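Local coordinates for quinoline 2-oxidoreductase medium subunit (Pseudomonas putida, PDB 1T3Q), which binds FAD as the medium subunit of the molybdenum hydroxylase quinoline 2-oxidoreductase, where it probably takes part in electron transfer, at residues Met128-Ala133 with Glu170-Pro174; Arg205-Ile211 with Asn227-Lys233. All coordinates share one frame; numbering follows the deposited sequence.

Interaction 1: residues Met128-Ala133 with Glu170-Pro174; sequences MATLGA and EIPIP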
ATOM      1  N   MET C 128      42.366   5.659  37.077  1.00 20.77           N
ATOM      2  CA  MET C 128      43.003   6.957  37.277  1.00 21.77           C
ATOM      3  C   MET C 128      43.364   7.182  38.743  1.00 21.77           C
ATOM      4  O   MET C 128      44.450   7.673  39.049  1.00 21.81           O
ATOM      5  CB  MET C 128      42.094   8.080  36.775  1.00 21.60           C
ATOM      6  CG  MET C 128      41.850   8.048  35.275  1.00 19.63           C
ATOM      7  SD  MET C 128      43.380   8.045  34.298  1.00 23.70           S
ATOM      8  CE  MET C 128      43.543   6.286  33.888  1.00 21.54           C
ATOM      9  N   ALA C 129      42.458   6.820  39.647  1.00 21.83           N
ATOM     10  CA  ALA C 129      42.713   6.984  41.073  1.00 23.11           C
ATOM     11  C   ALA C 129      43.885   6.110  41.486  1.00 23.87           C
ATOM     12  O   ALA C 129      44.790   6.555  42.193  1.00 24.32           O
ATOM     13  CB  ALA C 129      41.469   6.607  41.884  1.00 22.16           C
ATOM     14  N   THR C 130      43.862   4.864  41.027  1.00 23.09           N
ATOM     15  CA  THR C 130      44.898   3.895  41.338  1.00 22.61           C
ATOM     16  C   THR C 130      46.271   4.300  40.802  1.00 22.13           C
ATOM     17  O   THR C 130      47.297   4.045  41.439  1.00 21.33           O
ATOM     18  CB  THR C 130      44.509   2.508  40.778  1.00 22.23           C
ATOM     19  OG1 THR C 130      43.298   2.070  41.408  1.00 24.32           O
ATOM     20  CG2 THR C 130      45.599   1.492  41.040  1.00 21.25           C
ATOM     21  N   LEU C 131      46.292   4.927  39.634  1.00 22.20           N
ATOM     22  CA  LEU C 131      47.549   5.357  39.034  1.00 23.79           C
ATOM     23  C   LEU C 131      47.989   6.717  39.558  1.00 23.89           C
ATOM     24  O   LEU C 131      48.997   7.265  39.114  1.00 24.27           O
ATOM     25  CB  LEU C 131      47.413   5.406  37.511  1.00 22.80           C
ATOM     26  CG  LEU C 131      47.206   4.039  36.861  1.00 24.12           C
ATOM     27  CD1 LEU C 131      47.028   4.209  35.366  1.00 23.86           C
ATOM     28  CD2 LEU C 131      48.401   3.143  37.170  1.00 24.96           C
ATOM     29  N   GLY C 132      47.229   7.258  40.502  1.00 23.90           N
ATOM     30  CA  GLY C 132      47.562   8.550  41.076  1.00 24.49           C
ATOM     31  C   GLY C 132      47.561   9.686  40.072  1.00 24.28           C
ATOM     32  O   GLY C 132      48.449  10.536  40.084  1.00 25.58           O
ATOM     33  N   ALA C 133      46.559   9.716  39.203  1.00 24.15           N
ATOM     34  CA  ALA C 133      46.478  10.770  38.206  1.00 24.02           C
ATOM     35  C   ALA C 133      45.930  12.060  38.810  1.00 24.15           C
ATOM     36  O   ALA C 133      45.394  12.067  39.920  1.00 23.61           O
ATOM     37  CB  ALA C 133      45.603  10.323  37.041  1.00 24.01           C
ATOM     38  N   GLU C 170      46.250  14.056  33.840  1.00 24.59           N
ATOM     39  CA  GLU C 170      47.684  13.864  33.747  1.00 25.43           C
ATOM     40  C   GLU C 170      48.037  12.636  34.566  1.00 23.97           C
ATOM     41  O   GLU C 170      47.793  12.583  35.769  1.00 23.56           O
ATOM     42  CB  GLU C 170      48.420  15.117  34.236  1.00 25.07           C
ATOM     43  CG  GLU C 170      48.256  16.298  33.271  1.00 25.85           C
ATOM     44  CD  GLU C 170      49.121  17.505  33.608  1.00 28.71           C
ATOM     45  OE1 GLU C 170      49.010  18.520  32.890  1.00 29.53           O
ATOM     46  OE2 GLU C 170      49.904  17.446  34.580  1.00 30.14           O
ATOM     47  N   ILE C 171      48.585  11.635  33.888  1.00 25.56           N
ATOM     48  CA  ILE C 171      48.957  10.380  34.525  1.00 25.51           C
ATOM     49  C   ILE C 171      50.464  10.244  34.652  1.00 26.34           C
ATOM     50  O   ILE C 171      51.182  10.272  33.652  1.00 25.18           O
ATOM     51  CB  ILE C 171      48.455   9.171  33.712  1.00 25.63           C
ATOM     52  CG1 ILE C 171      46.970   9.333  33.391  1.00 26.21           C
ATOM     53  CG2 ILE C 171      48.688   7.885  34.495  1.00 24.14           C
ATOM     54  CD1 ILE C 171      46.423   8.246  32.492  1.00 26.04           C
ATOM     55  N   PRO C 172      50.966  10.099  35.887  1.00 27.23           N
ATOM     56  CA  PRO C 172      52.410   9.952  36.082  1.00 28.04           C
ATOM     57  C   PRO C 172      52.842   8.622  35.479  1.00 28.60           C
ATOM     58  O   PRO C 172      52.206   7.597  35.723  1.00 28.56           O
ATOM     59  CB  PRO C 172      52.556   9.947  37.603  1.00 28.71           C
ATOM     60  CG  PRO C 172      51.371  10.728  38.072  1.00 29.59           C
ATOM     61  CD  PRO C 172      50.273  10.210  37.181  1.00 28.00           C
ATOM     62  N   ILE C 173      53.901   8.631  34.679  1.00 29.63           N
ATOM     63  CA  ILE C 173      54.380   7.390  34.089  1.00 31.02           C
ATOM     64  C   ILE C 173      54.757   6.478  35.256  1.00 32.23           C
ATOM     65  O   ILE C 173      55.680   6.769  36.017  1.00 31.79           O
ATOM     66  CB  ILE C 173      55.599   7.642  33.177  1.00 32.32           C
ATOM     67  CG1 ILE C 173      55.171   8.518  31.994  1.00 32.91           C
ATOM     68  CG2 ILE C 173      56.168   6.317  32.685  1.00 30.80           C
ATOM     69  CD1 ILE C 173      56.292   8.878  31.045  1.00 34.47           C
ATOM     70  N   PRO C 174      54.031   5.362  35.420  1.00 32.95           N
ATOM     71  CA  PRO C 174      54.298   4.423  36.512  1.00 33.35           C
ATOM     72  C   PRO C 174      55.673   3.761  36.549  1.00 33.42           C
ATOM     73  O   PRO C 174      56.255   3.431  35.517  1.00 34.28           O
ATOM     74  CB  PRO C 174      53.168   3.403  36.371  1.00 34.60           C
ATOM     75  CG  PRO C 174      52.903   3.404  34.896  1.00 35.31           C
ATOM     76  CD  PRO C 174      52.939   4.872  34.559  1.00 33.26           C
TER
HETATM   77  O   HOH W   1      51.117   6.395  37.856  1.00 29.39           O

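Interaction 2: residues Arg205-Ile211 with Asn227-Lys233; sequences RCVAARI and NDFLVGK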
ATOM      1  N   ARG C 205      61.874 -10.996  44.543  1.00 39.79           N
ATOM      2  CA  ARG C 205      61.242 -10.495  45.752  1.00 37.41           C
ATOM      3  C   ARG C 205      60.555  -9.143  45.543  1.00 34.91           C
ATOM      4  O   ARG C 205      61.088  -8.256  44.877  1.00 32.84           O
ATOM      5  CB  ARG C 205      62.307 -10.393  46.850  1.00 36.23           C
ATOM      6  CG  ARG C 205      61.783 -10.224  48.258  1.00 35.78           C
ATOM      7  CD  ARG C 205      62.940 -10.287  49.240  1.00 33.82           C
ATOM      8  NE  ARG C 205      63.630 -11.575  49.185  1.00 32.56           N
ATOM      9  CZ  ARG C 205      63.192 -12.682  49.773  1.00 29.82           C
ATOM     10  NH1 ARG C 205      63.881 -13.807  49.666  1.00 30.47           N
ATOM     11  NH2 ARG C 205      62.072 -12.663  50.482  1.00 28.49           N
ATOM     12  N   CYS C 206      59.368  -8.997  46.121  1.00 33.49           N
ATOM     13  CA  CYS C 206      58.611  -7.755  46.010  1.00 32.33           C
ATOM     14  C   CYS C 206      59.190  -6.696  46.939  1.00 31.30           C
ATOM     15  O   CYS C 206      59.425  -6.958  48.116  1.00 31.09           O
ATOM     16  CB  CYS C 206      57.136  -7.998  46.363  1.00 31.06           C
ATOM     17  SG  CYS C 206      56.103  -6.505  46.333  1.00 30.49           S
ATOM     18  N   VAL C 207      59.424  -5.503  46.405  1.00 32.22           N
ATOM     19  CA  VAL C 207      59.971  -4.410  47.201  1.00 32.31           C
ATOM     20  C   VAL C 207      58.928  -3.310  47.384  1.00 31.03           C
ATOM     21  O   VAL C 207      58.986  -2.539  48.337  1.00 32.48           O
ATOM     22  CB  VAL C 207      61.235  -3.809  46.536  1.00 34.34           C
ATOM     23  CG1 VAL C 207      62.286  -4.895  46.353  1.00 35.52           C
ATOM     24  CG2 VAL C 207      60.883  -3.189  45.196  1.00 35.17           C
ATOM     25  N   ALA C 208      57.971  -3.250  46.465  1.00 30.18           N
ATOM     26  CA  ALA C 208      56.907  -2.257  46.529  1.00 28.45           C
ATOM     27  C   ALA C 208      55.657  -2.831  45.878  1.00 27.40           C
ATOM     28  O   ALA C 208      55.740  -3.504  44.851  1.00 27.55           O
ATOM     29  CB  ALA C 208      57.333  -0.982  45.810  1.00 29.79           C
ATOM     30  N   ALA C 209      54.501  -2.560  46.474  1.00 24.01           N
ATOM     31  CA  ALA C 209      53.250  -3.069  45.935  1.00 23.11           C
ATOM     32  C   ALA C 209      52.095  -2.104  46.147  1.00 21.49           C
ATOM     33  O   ALA C 209      52.014  -1.429  47.170  1.00 19.60           O
ATOM     34  CB  ALA C 209      52.916  -4.422  46.574  1.00 21.54           C
ATOM     35  N   ARG C 210      51.216  -2.038  45.151  1.00 21.72           N
ATOM     36  CA  ARG C 210      50.018  -1.210  45.206  1.00 22.78           C
ATOM     37  C   ARG C 210      48.897  -2.090  44.667  1.00 22.08           C
ATOM     38  O   ARG C 210      48.834  -2.369  43.469  1.00 22.39           O
ATOM     39  CB  ARG C 210      50.162   0.052  44.345  1.00 23.17           C
ATOM     40  CG  ARG C 210      51.114   1.099  44.914  1.00 24.96           C
ATOM     41  CD  ARG C 210      50.570   1.758  46.186  1.00 28.08           C
ATOM     42  NE  ARG C 210      49.413   2.615  45.925  1.00 29.25           N
ATOM     43  CZ  ARG C 210      48.842   3.403  46.834  1.00 29.85           C
ATOM     44  NH1 ARG C 210      49.316   3.447  48.074  1.00 30.78           N
ATOM     45  NH2 ARG C 210      47.794   4.147  46.506  1.00 27.87           N
ATOM     46  N   ILE C 211      48.039  -2.548  45.571  1.00 21.65           N
ATOM     47  CA  ILE C 211      46.913  -3.405  45.224  1.00 21.06           C
ATOM     48  C   ILE C 211      45.641  -2.583  45.372  1.00 21.85           C
ATOM     49  O   ILE C 211      45.435  -1.940  46.402  1.00 20.84           O
ATOM     50  CB  ILE C 211      46.829  -4.619  46.175  1.00 21.25           C
ATOM     51  CG1 ILE C 211      48.190  -5.316  46.254  1.00 21.84           C
ATOM     52  CG2 ILE C 211      45.747  -5.587  45.698  1.00 21.71           C
ATOM     53  CD1 ILE C 211      48.758  -5.728  44.907  1.00 21.11           C
ATOM     54  N   ASN C 227      49.267  -4.251  50.543  1.00 22.04           N
ATOM     55  CA  ASN C 227      50.498  -3.601  50.090  1.00 22.81           C
ATOM     56  C   ASN C 227      51.617  -3.875  51.091  1.00 23.07           C
ATOM     57  O   ASN C 227      52.685  -4.376  50.734  1.00 23.76           O
ATOM     58  CB  ASN C 227      50.307  -2.081  49.987  1.00 22.29           C
ATOM     59  CG  ASN C 227      49.294  -1.678  48.929  1.00 21.59           C
ATOM     60  OD1 ASN C 227      48.981  -0.493  48.779  1.00 23.85           O
ATOM     61  ND2 ASN C 227      48.785  -2.648  48.192  1.00 17.52           N
ATOM     62  N   ASP C 228      51.357  -3.536  52.349  1.00 23.13           N
ATOM     63  CA  ASP C 228      52.325  -3.714  53.425  1.00 24.25           C
ATOM     64  C   ASP C 228      52.762  -5.170  53.583  1.00 24.02           C
ATOM     65  O   ASP C 228      53.940  -5.450  53.793  1.00 26.05           O
ATOM     66  CB  ASP C 228      51.736  -3.192  54.740  1.00 24.34           C
ATOM     67  CG  ASP C 228      51.536  -1.680  54.736  1.00 28.34           C
ATOM     68  OD1 ASP C 228      51.003  -1.146  55.734  1.00 27.50           O
ATOM     69  OD2 ASP C 228      51.914  -1.022  53.740  1.00 28.82           O
ATOM     70  N   PHE C 229      51.811  -6.091  53.475  1.00 24.97           N
ATOM     71  CA  PHE C 229      52.105  -7.515  53.600  1.00 24.20           C
ATOM     72  C   PHE C 229      53.045  -8.029  52.513  1.00 23.55           C
ATOM     73  O   PHE C 229      53.948  -8.821  52.785  1.00 25.98           O
ATOM     74  CB  PHE C 229      50.809  -8.326  53.552  1.00 24.04           C
ATOM     75  CG  PHE C 229      51.028  -9.808  53.452  1.00 23.42           C
ATOM     76  CD1 PHE C 229      51.410 -10.547  54.566  1.00 23.41           C
ATOM     77  CD2 PHE C 229      50.880 -10.463  52.234  1.00 23.54           C
ATOM     78  CE1 PHE C 229      51.639 -11.921  54.469  1.00 24.63           C
ATOM     79  CE2 PHE C 229      51.108 -11.838  52.125  1.00 21.94           C
ATOM     80  CZ  PHE C 229      51.487 -12.565  53.244  1.00 22.22           C
ATOM     81  N   LEU C 230      52.831  -7.583  51.281  1.00 23.23           N
ATOM     82  CA  LEU C 230      53.642  -8.027  50.153  1.00 22.34           C
ATOM     83  C   LEU C 230      55.095  -7.554  50.147  1.00 23.40           C
ATOM     84  O   LEU C 230      55.951  -8.188  49.527  1.00 22.28           O
ATOM     85  CB  LEU C 230      52.967  -7.614  48.839  1.00 22.03           C
ATOM     86  CG  LEU C 230      51.690  -8.376  48.471  1.00 21.98           C
ATOM     87  CD1 LEU C 230      51.028  -7.741  47.258  1.00 22.09           C
ATOM     88  CD2 LEU C 230      52.034  -9.832  48.187  1.00 23.23           C
ATOM     89  N   VAL C 231      55.379  -6.452  50.832  1.00 23.48           N
ATOM     90  CA  VAL C 231      56.738  -5.915  50.873  1.00 24.37           C
ATOM     91  C   VAL C 231      57.755  -6.901  51.443  1.00 25.17           C
ATOM     92  O   VAL C 231      57.657  -7.315  52.600  1.00 24.98           O
ATOM     93  CB  VAL C 231      56.799  -4.616  51.704  1.00 24.87           C
ATOM     94  CG1 VAL C 231      58.234  -4.106  51.770  1.00 25.54           C
ATOM     95  CG2 VAL C 231      55.897  -3.564  51.081  1.00 23.71           C
ATOM     96  N   GLY C 232      58.728  -7.272  50.610  1.00 24.94           N
ATOM     97  CA  GLY C 232      59.773  -8.190  51.025  1.00 26.63           C
ATOM     98  C   GLY C 232      59.463  -9.662  50.824  1.00 27.39           C
ATOM     99  O   GLY C 232      60.254 -10.528  51.201  1.00 27.06           O
ATOM    100  N   LYS C 233      58.324  -9.970  50.220  1.00 28.16           N
ATOM    101  CA  LYS C 233      57.980 -11.369  50.029  1.00 29.71           C
ATOM    102  C   LYS C 233      58.127 -11.901  48.612  1.00 29.92           C
ATOM    103  O   LYS C 233      58.004 -11.162  47.633  1.00 31.16           O
ATOM    104  CB  LYS C 233      56.558 -11.626  50.544  1.00 30.09           C
ATOM    105  CG  LYS C 233      56.446 -11.408  52.045  1.00 31.11           C
ATOM    106  CD  LYS C 233      55.152 -11.926  52.621  1.00 31.14           C
ATOM    107  CE  LYS C 233      55.139 -11.736  54.123  1.00 30.00           C
ATOM    108  NZ  LYS C 233      55.314 -10.299  54.476  1.00 28.41           N
TER

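Interaction 1: residues Met128-Ala133 with Glu170-Pro174
Ala-133, just past the end of helix 123-130, comes alongside Ile-171 near the end of strand 165-172, their CA atoms 4.5 Å apart. The helix closes in a Schellman motif: Gly-132 takes positive phi, easy for a residue without CB, while Ala-133 N bonds back to Met-128 O and Gly-132 N to Ala-129 O. Ile-171 meets this helix end with both branches. CG1 beside the backbone N (chi1 -51°) and an extended chi2 carry CD1 to Met-128 SD at 3.5 Å; the flexible thioether, bent at chi2 and chi3, crosses the isoleucine at about a right angle. The other branch, CG2, rests 4.1 Å from Leu-131 CB, and CG1 packs 4.0 Å from Ala-133 CB, a methyl small enough to let the backbones approach closely. Pro-172, lacking an N-H, sets its CD methylene 3.4 Å from Gly-132 O. A water joins the segments, donating to Leu-131 O at 2.6 Å and to Pro-172 O at 2.7 Å. Glu-170 OE1 forms a salt bridge with Arg-168 NE. Beyond the contact, Met-128 touches Ala-148 of helix 148-151, Leu-131 meets Trp-178 of strand 177-183, and backbone bonds tie Ile-171 to Leu-69 and Glu-170 to Thr-134 in the antiparallel sheet.

Interaction 2: residues Arg205-Ile211 with Asn227-Lys233
Cys-206 meets a type II beta turn, Leu-230 to Lys-233, through both of its backbone polar groups, joining the end of helix 224-230 to strand 205-214 in a helix-on-sheet layer. Its N donates to Lys-233 O at 3.0 Å, and its O accepts from Gly-232 N at 2.6 Å. Gly-232 suits the third turn position because a CB there would jam against the preceding carbonyl. Arg-205 reaches the same glycine: CG and CD lie against Gly-232 O, and a bend at chi3 (-61°) brings NH2 to that oxygen at 2.9 Å, nearly in the guanidinium plane and fairly straight (161°). Further along, Leu-230 is the apolar centre, its CD1 lying 3.9 Å from Ala-209 CB and 3.8 Å from Ile-211 CD1; the small alanine lets the helix sit close. The Asn-227 side chain reaches the strand backbone, its CG 3.2 Å from Ala-209 O. An alanine here removes the amide, which would probably leave the backbone between Ala-209 and Ile-211 without its polar neighbour and open a gap beside Ile-211. Within the strand, a classic beta bulge sets Val-207 and Ala-208 both against Ser-200 of strand 193-202, while Ala-243 of helix 237-248 backs Leu-230. Lys-233 folds back over the helix end, CD over one face of the Phe-229 ring, and NZ donates to Phe-229 O at 2.6 Å in the carbonyl plane.

In the fold
Along the chain both segments of interaction 1 precede those of interaction 2; their centres lie 19 Å apart, with nearest atoms about 5 Å apart but not touching. The first lies in the FAD-binding domain, the second in the part matching the CO dehydrogenase flavoprotein C-terminal domain. Each joins the end of a helix to a strand of its own antiparallel sheet, five-stranded for the first and four-stranded for the second. Strand 177-183, an outer strand of the latter sheet, follows soon after Pro-174 and links the two parts where Trp-178 touches Leu-131. Interaction 1 thus belongs to the flavin-holding part, the Met-128 side chain about 11 Å from bound FAD, whereas interaction 2 packs the C-terminal part, away from the flavin site.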